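Side-chain contacts in sucrose 6(F)-phosphate phosphorylase (Thermoanaerobacterium thermosaccharolyticum DSM 571, PDB 6S9V), which belongs to the alpha-amylase superfamily of carbohydrate-active enzymes, built around a parallel beta/alpha barrel: residues A[320-324]-A[325-329]; A[436-439]-A[440-443]. All coordinates share one frame; numbering follows the deposited sequence.

Interaction 1 of 2, residues A[320-324]-A[325-329]; sequences GLIDT and KKAKE. With SO4 (sulfate ion), chain F.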
ATOM      1  N   GLY A 320      18.489   9.210   3.259  1.00 23.65           N
ATOM      2  CA  GLY A 320      19.147   9.465   4.518  1.00 25.44           C
ATOM      3  C   GLY A 320      19.349   8.249   5.391  1.00 25.79           C
ATOM      4  O   GLY A 320      19.943   8.376   6.471  1.00 28.12           O
ATOM      5  N   LEU A 321      18.856   7.079   4.970  1.00 24.09           N
ATOM      6  CA  LEU A 321      19.009   5.843   5.716  1.00 24.41           C
ATOM      7  C   LEU A 321      19.969   4.861   5.062  1.00 27.40           C
ATOM      8  O   LEU A 321      20.484   3.979   5.750  1.00 27.11           O
ATOM      9  CB  LEU A 321      17.652   5.142   5.884  1.00 22.82           C
ATOM     10  CG  LEU A 321      16.546   6.019   6.477  1.00 23.84           C
ATOM     11  CD1 LEU A 321      15.262   5.215   6.579  1.00 24.71           C
ATOM     12  CD2 LEU A 321      16.959   6.581   7.808  1.00 24.58           C
ATOM     13  N   ILE A 322      20.226   5.002   3.763  1.00 29.18           N
ATOM     14  CA  ILE A 322      21.188   4.165   3.063  1.00 27.49           C
ATOM     15  C   ILE A 322      21.901   5.052   2.058  1.00 25.26           C
ATOM     16  O   ILE A 322      21.324   6.010   1.534  1.00 26.20           O
ATOM     17  CB  ILE A 322      20.522   2.986   2.320  1.00 28.71           C
ATOM     18  CG1 ILE A 322      19.545   3.518   1.272  1.00 29.79           C
ATOM     19  CG2 ILE A 322      19.805   2.097   3.300  1.00 30.98           C
ATOM     20  CD1 ILE A 322      18.768   2.456   0.534  1.00 35.39           C
ATOM     21  N   ASP A 323      23.162   4.739   1.797  1.00 24.11           N
ATOM     22  CA  ASP A 323      23.900   5.478   0.784  1.00 24.38           C
ATOM     23  C   ASP A 323      23.650   4.859  -0.594  1.00 23.50           C
ATOM     24  O   ASP A 323      23.075   3.775  -0.732  1.00 22.70           O
ATOM     25  CB  ASP A 323      25.389   5.535   1.124  1.00 26.88           C
ATOM     26  CG  ASP A 323      26.067   4.180   1.093  1.00 31.34           C
ATOM     27  OD1 ASP A 323      25.434   3.182   0.692  1.00 31.78           O
ATOM     28  OD2 ASP A 323      27.256   4.125   1.475  1.00 34.21           O
ATOM     29  N   THR A 324      24.050   5.596  -1.629  1.00 24.68           N
ATOM     30  CA  THR A 324      23.806   5.146  -2.996  1.00 26.81           C
ATOM     31  C   THR A 324      24.471   3.802  -3.268  1.00 26.77           C
ATOM     32  O   THR A 324      23.900   2.950  -3.963  1.00 26.87           O
ATOM     33  CB  THR A 324      24.295   6.208  -3.984  1.00 30.14           C
ATOM     34  OG1 THR A 324      23.545   7.416  -3.784  1.00 30.41           O
ATOM     35  CG2 THR A 324      24.121   5.737  -5.417  1.00 31.20           C
ATOM     36  N   LYS A 325      25.684   3.596  -2.750  1.00 26.92           N
ATOM     37  CA  LYS A 325      26.368   2.324  -2.959  1.00 27.97           C
ATOM     38  C   LYS A 325      25.496   1.141  -2.558  1.00 27.27           C
ATOM     39  O   LYS A 325      25.369   0.166  -3.305  1.00 26.13           O
ATOM     40  CB  LYS A 325      27.688   2.287  -2.189  1.00 29.30           C
ATOM     41  CG  LYS A 325      28.772   3.132  -2.792  1.00 31.32           C
ATOM     42  CD  LYS A 325      30.004   3.165  -1.897  1.00 32.24           C
ATOM     43  CE  LYS A 325      31.013   4.143  -2.427  1.00 34.94           C
ATOM     44  NZ  LYS A 325      31.629   3.637  -3.690  1.00 34.75           N
ATOM     45  N   LYS A 326      24.924   1.187  -1.354  1.00 27.76           N
ATOM     46  CA  LYS A 326      24.146   0.052  -0.860  1.00 31.64           C
ATOM     47  C   LYS A 326      22.768  -0.006  -1.502  1.00 25.80           C
ATOM     48  O   LYS A 326      22.247  -1.102  -1.760  1.00 24.32           O
ATOM     49  CB  LYS A 326      24.064   0.099   0.664  1.00 45.99           C
ATOM     50  CG  LYS A 326      25.447   0.049   1.317  1.00 60.78           C
ATOM     51  CD  LYS A 326      26.093  -1.321   1.118  1.00 72.22           C
ATOM     52  CE  LYS A 326      27.592  -1.289   1.357  1.00 82.02           C
ATOM     53  NZ  LYS A 326      28.193  -2.638   1.151  1.00 86.93           N
ATOM     54  N   ALA A 327      22.151   1.148  -1.764  1.00 24.61           N
ATOM     55  CA  ALA A 327      20.909   1.148  -2.528  1.00 24.41           C
ATOM     56  C   ALA A 327      21.130   0.497  -3.892  1.00 24.41           C
ATOM     57  O   ALA A 327      20.367  -0.382  -4.313  1.00 24.08           O
ATOM     58  CB  ALA A 327      20.393   2.576  -2.699  1.00 24.12           C
ATOM     59  N   LYS A 328      22.188   0.906  -4.585  1.00 25.67           N
ATOM     60  CA  LYS A 328      22.456   0.346  -5.902  1.00 30.88           C
ATOM     61  C   LYS A 328      22.822  -1.134  -5.826  1.00 27.41           C
ATOM     62  O   LYS A 328      22.455  -1.906  -6.723  1.00 26.27           O
ATOM     63  CB  LYS A 328      23.572   1.140  -6.580  1.00 44.89           C
ATOM     64  CG  LYS A 328      23.641   0.919  -8.075  1.00 61.53           C
ATOM     65  CD  LYS A 328      24.676   1.808  -8.736  1.00 77.48           C
ATOM     66  CE  LYS A 328      24.758   1.521 -10.227  1.00 89.26           C
ATOM     67  NZ  LYS A 328      26.163   1.534 -10.723  1.00 96.06           N
ATOM     68  N   GLU A 329      23.526  -1.555  -4.771  1.00 25.92           N
ATOM     69  CA  GLU A 329      23.836  -2.972  -4.612  1.00 27.51           C
ATOM     70  C   GLU A 329      22.562  -3.809  -4.645  1.00 25.71           C
ATOM     71  O   GLU A 329      22.456  -4.771  -5.415  1.00 24.51           O
ATOM     72  CB  GLU A 329      24.593  -3.215  -3.301  1.00 32.17           C
ATOM     73  CG  GLU A 329      25.010  -4.683  -3.095  1.00 38.02           C
ATOM     74  CD  GLU A 329      24.743  -5.217  -1.688  1.00 42.25           C
ATOM     75  OE1 GLU A 329      24.117  -4.514  -0.863  1.00 43.03           O
ATOM     76  OE2 GLU A 329      25.164  -6.358  -1.404  1.00 43.48           O
TER
HETATM   77  S   SO4 F 604      30.264   2.235  -7.052  1.00 57.88           S
HETATM   78  O1  SO4 F 604      30.726   3.361  -6.248  1.00 62.67           O
HETATM   79  O2  SO4 F 604      31.115   1.077  -6.796  1.00 59.40           O
HETATM   80  O3  SO4 F 604      30.312   2.593  -8.467  1.00 50.04           O
HETATM   81  O4  SO4 F 604      28.887   1.920  -6.676  1.00 59.90           O
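Asp323 caps the N terminus of helix 324-336 through its carboxylate, which accepts the backbone N-H of Lys326. The bond from Lys326 N to Asp323 OD1 is 2.9 Å long and fairly straight. It reaches the oxygen on its syn side, 29° out of the carboxylate plane. A chi1 of 65° sets Asp323 CG between its own N and carbonyl carbon, which puts OD1 within bonding distance of Lys326 N, the geometry of an N-cap. The main chain carries the turn onward: Ala327 N donates to Asp323 O (3.0 Å) and Lys328 N to Thr324 O (2.7 Å).

Charge plays a looser part. Lys326 runs alongside Asp323, its CG 3.2 Å from Asp323 OD1, yet its NZ lies 6.5 Å from that oxygen, so the pairing is by aliphatic stem and backbone N-H. Lys325 turns its ammonium elsewhere: bent at its last torsion (chi4 -70°), it places NZ 2.7 Å from O1 of a sulfate ion, a hydrogen bond to what is probably a crystallisation solute.

The apolar component is one methyl pair, Ile322 CD1 against Ala327 CB at 3.6 Å. Beyond it, Ile322 rests on Phe277 and Lys326 on Tyr281, both of helix 275-285, while Ala327 and Lys328 touch Phe355 in the loop before strand 357-361.

Interaction 2 of 2, residues A[436-439]-A[440-443]; sequences RLLK and LIRF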
ATOM      1  N   ARG A 436       4.580 -23.946   4.218  1.00 23.96           N
ATOM      2  CA  ARG A 436       5.374 -23.412   5.324  1.00 24.19           C
ATOM      3  C   ARG A 436       4.927 -22.007   5.698  1.00 22.46           C
ATOM      4  O   ARG A 436       4.855 -21.665   6.884  1.00 22.45           O
ATOM      5  CB  ARG A 436       6.859 -23.400   4.971  1.00 25.16           C
ATOM      6  CG  ARG A 436       7.483 -24.767   4.855  1.00 25.68           C
ATOM      7  CD  ARG A 436       8.885 -24.649   4.283  1.00 28.05           C
ATOM      8  NE  ARG A 436       9.791 -23.961   5.195  1.00 30.85           N
ATOM      9  CZ  ARG A 436      11.009 -23.537   4.866  1.00 34.17           C
ATOM     10  NH1 ARG A 436      11.471 -23.720   3.631  1.00 31.22           N
ATOM     11  NH2 ARG A 436      11.769 -22.933   5.772  1.00 37.30           N
ATOM     12  N   LEU A 437       4.646 -21.167   4.696  1.00 21.08           N
ATOM     13  CA  LEU A 437       4.206 -19.805   4.971  1.00 19.43           C
ATOM     14  C   LEU A 437       2.843 -19.787   5.657  1.00 19.69           C
ATOM     15  O   LEU A 437       2.612 -18.976   6.564  1.00 20.91           O
ATOM     16  CB  LEU A 437       4.159 -19.000   3.675  1.00 19.07           C
ATOM     17  CG  LEU A 437       3.673 -17.552   3.769  1.00 20.09           C
ATOM     18  CD1 LEU A 437       4.412 -16.771   4.854  1.00 20.17           C
ATOM     19  CD2 LEU A 437       3.825 -16.871   2.397  1.00 22.09           C
ATOM     20  N   LEU A 438       1.928 -20.659   5.233  1.00 19.55           N
ATOM     21  CA  LEU A 438       0.612 -20.695   5.858  1.00 20.49           C
ATOM     22  C   LEU A 438       0.713 -21.101   7.325  1.00 21.31           C
ATOM     23  O   LEU A 438      -0.004 -20.561   8.176  1.00 21.95           O
ATOM     24  CB  LEU A 438      -0.305 -21.647   5.087  1.00 20.91           C
ATOM     25  CG  LEU A 438      -0.661 -21.195   3.659  1.00 20.98           C
ATOM     26  CD1 LEU A 438      -1.543 -22.212   2.961  1.00 22.07           C
ATOM     27  CD2 LEU A 438      -1.348 -19.837   3.671  1.00 21.34           C
ATOM     28  N   LYS A 439       1.596 -22.056   7.642  1.00 20.86           N
ATOM     29  CA  LYS A 439       1.795 -22.458   9.033  1.00 21.81           C
ATOM     30  C   LYS A 439       2.353 -21.303   9.861  1.00 21.87           C
ATOM     31  O   LYS A 439       1.922 -21.073  11.004  1.00 21.77           O
ATOM     32  CB  LYS A 439       2.724 -23.675   9.096  1.00 23.57           C
ATOM     33  CG  LYS A 439       2.848 -24.274  10.486  1.00 28.60           C
ATOM     34  CD  LYS A 439       3.669 -25.558  10.490  1.00 36.05           C
ATOM     35  CE  LYS A 439       3.883 -26.062  11.912  1.00 42.52           C
ATOM     36  NZ  LYS A 439       4.702 -27.314  11.950  1.00 48.05           N
ATOM     37  N   LEU A 440       3.314 -20.569   9.298  1.00 21.59           N
ATOM     38  CA  LEU A 440       3.871 -19.411   9.984  1.00 22.22           C
ATOM     39  C   LEU A 440       2.808 -18.346  10.201  1.00 21.84           C
ATOM     40  O   LEU A 440       2.733 -17.746  11.281  1.00 21.01           O
ATOM     41  CB  LEU A 440       5.036 -18.829   9.181  1.00 20.42           C
ATOM     42  CG  LEU A 440       5.691 -17.565   9.745  1.00 19.16           C
ATOM     43  CD1 LEU A 440       6.349 -17.864  11.094  1.00 20.75           C
ATOM     44  CD2 LEU A 440       6.692 -16.987   8.761  1.00 20.10           C
ATOM     45  N   ILE A 441       1.983 -18.086   9.183  1.00 20.78           N
ATOM     46  CA  ILE A 441       0.920 -17.096   9.328  1.00 19.77           C
ATOM     47  C   ILE A 441      -0.011 -17.484  10.467  1.00 20.69           C
ATOM     48  O   ILE A 441      -0.348 -16.660  11.333  1.00 19.71           O
ATOM     49  CB  ILE A 441       0.152 -16.932   8.003  1.00 18.48           C
ATOM     50  CG1 ILE A 441       1.009 -16.190   6.977  1.00 19.13           C
ATOM     51  CG2 ILE A 441      -1.142 -16.192   8.247  1.00 17.55           C
ATOM     52  CD1 ILE A 441       0.440 -16.230   5.560  1.00 20.83           C
ATOM     53  N   ARG A 442      -0.460 -18.740  10.478  1.00 21.12           N
ATOM     54  CA  ARG A 442      -1.383 -19.161  11.524  1.00 20.26           C
ATOM     55  C   ARG A 442      -0.733 -19.102  12.901  1.00 20.33           C
ATOM     56  O   ARG A 442      -1.407 -18.777  13.889  1.00 21.33           O
ATOM     57  CB  ARG A 442      -1.941 -20.553  11.230  1.00 20.06           C
ATOM     58  CG  ARG A 442      -2.863 -20.546  10.007  1.00 22.90           C
ATOM     59  CD  ARG A 442      -3.973 -21.579  10.141  1.00 27.92           C
ATOM     60  NE  ARG A 442      -3.539 -22.929   9.854  1.00 30.39           N
ATOM     61  CZ  ARG A 442      -4.231 -24.025  10.148  1.00 29.20           C
ATOM     62  NH1 ARG A 442      -5.416 -23.952  10.759  1.00 25.72           N
ATOM     63  NH2 ARG A 442      -3.726 -25.202   9.824  1.00 30.57           N
ATOM     64  N   PHE A 443       0.565 -19.399  12.996  1.00 19.27           N
ATOM     65  CA  PHE A 443       1.248 -19.195  14.267  1.00 21.22           C
ATOM     66  C   PHE A 443       1.180 -17.732  14.694  1.00 21.46           C
ATOM     67  O   PHE A 443       0.893 -17.427  15.860  1.00 22.63           O
ATOM     68  CB  PHE A 443       2.705 -19.642  14.195  1.00 20.52           C
ATOM     69  CG  PHE A 443       3.422 -19.526  15.517  1.00 20.49           C
ATOM     70  CD1 PHE A 443       3.287 -20.514  16.479  1.00 24.75           C
ATOM     71  CD2 PHE A 443       4.196 -18.414  15.806  1.00 20.65           C
ATOM     72  CE1 PHE A 443       3.926 -20.404  17.718  1.00 26.20           C
ATOM     73  CE2 PHE A 443       4.848 -18.303  17.032  1.00 23.57           C
ATOM     74  CZ  PHE A 443       4.712 -19.300  17.983  1.00 25.40           C
TER
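Leu437 and Ile441, one turn apart on helix 432-446, make the closest apolar side-chain pair here: Leu437 CG lies 3.9 Å from Ile441 CD1, and the two chains cross at a slant. Leu437 CG stands trans to its N (chi1 178°), which carries the branch up the helix toward Ile441. Ile441 CD1 also lies 4.4 Å from Leu438 CD2, a looser approach.

Aliphatic carbons crowd the carbonyl oxygens of the preceding turn as well. Ile441 has CG1 beside its own N (chi1 -72°), bringing that carbon to 3.2 Å from Leu437 O. Arg442 lays its CG 3.4 Å from Leu438 O, and Phe443 CB approaches Lys439 O at 3.6 Å.

Four consecutive i to i+4 backbone bonds, the signature of an alpha-helix, supply the polar framework, from Leu440 N to Arg436 O through Phe443 N to Lys439 O. The shortest joins Ile441 N to Leu437 O at 2.8 Å, and N-H...O angles near 160° show all four to be fairly straight. The helix touches helix 372-384 on the barrel side, where Leu440 and Ile441 meet Phe383, and strand 497-501 of the C-terminal antiparallel sheet, where Leu440 meets Tyr500.

Both arginines find their salt-bridge partners outside 436-443: Arg436 NH1 pairs with Asp373 and its NH2 with the terminal carboxylate of Val502, joining helix 372-384 to the chain end, while Arg442 bends away to Asp47. The one aromatic contact to note is the ring of Phe443, which meets that of Tyr490 edge-to-face.

How the interactions relate
From the N terminus, the chain first builds strands 22-25 through 302-304 of the parallel barrel, then reaches interaction 1, where the loop after strand 312-313 passes into helix 324-336. Strand 388-392 completes the barrel before interaction 2 appears within helix 432-446, ahead of the C-terminal antiparallel sheet. Each contact is local, joining consecutive segments, so neither closes a long loop; they follow in series, without nesting or crossing. The centres of interactions 1 and 2 are about 32 Å apart. Their nearest atoms are about 22 Å apart, with no touch. Interaction 1 belongs to a helix start beside helix 275-285, whereas interaction 2 lies within a helix that touches both helix 372-384 and strand 497-501.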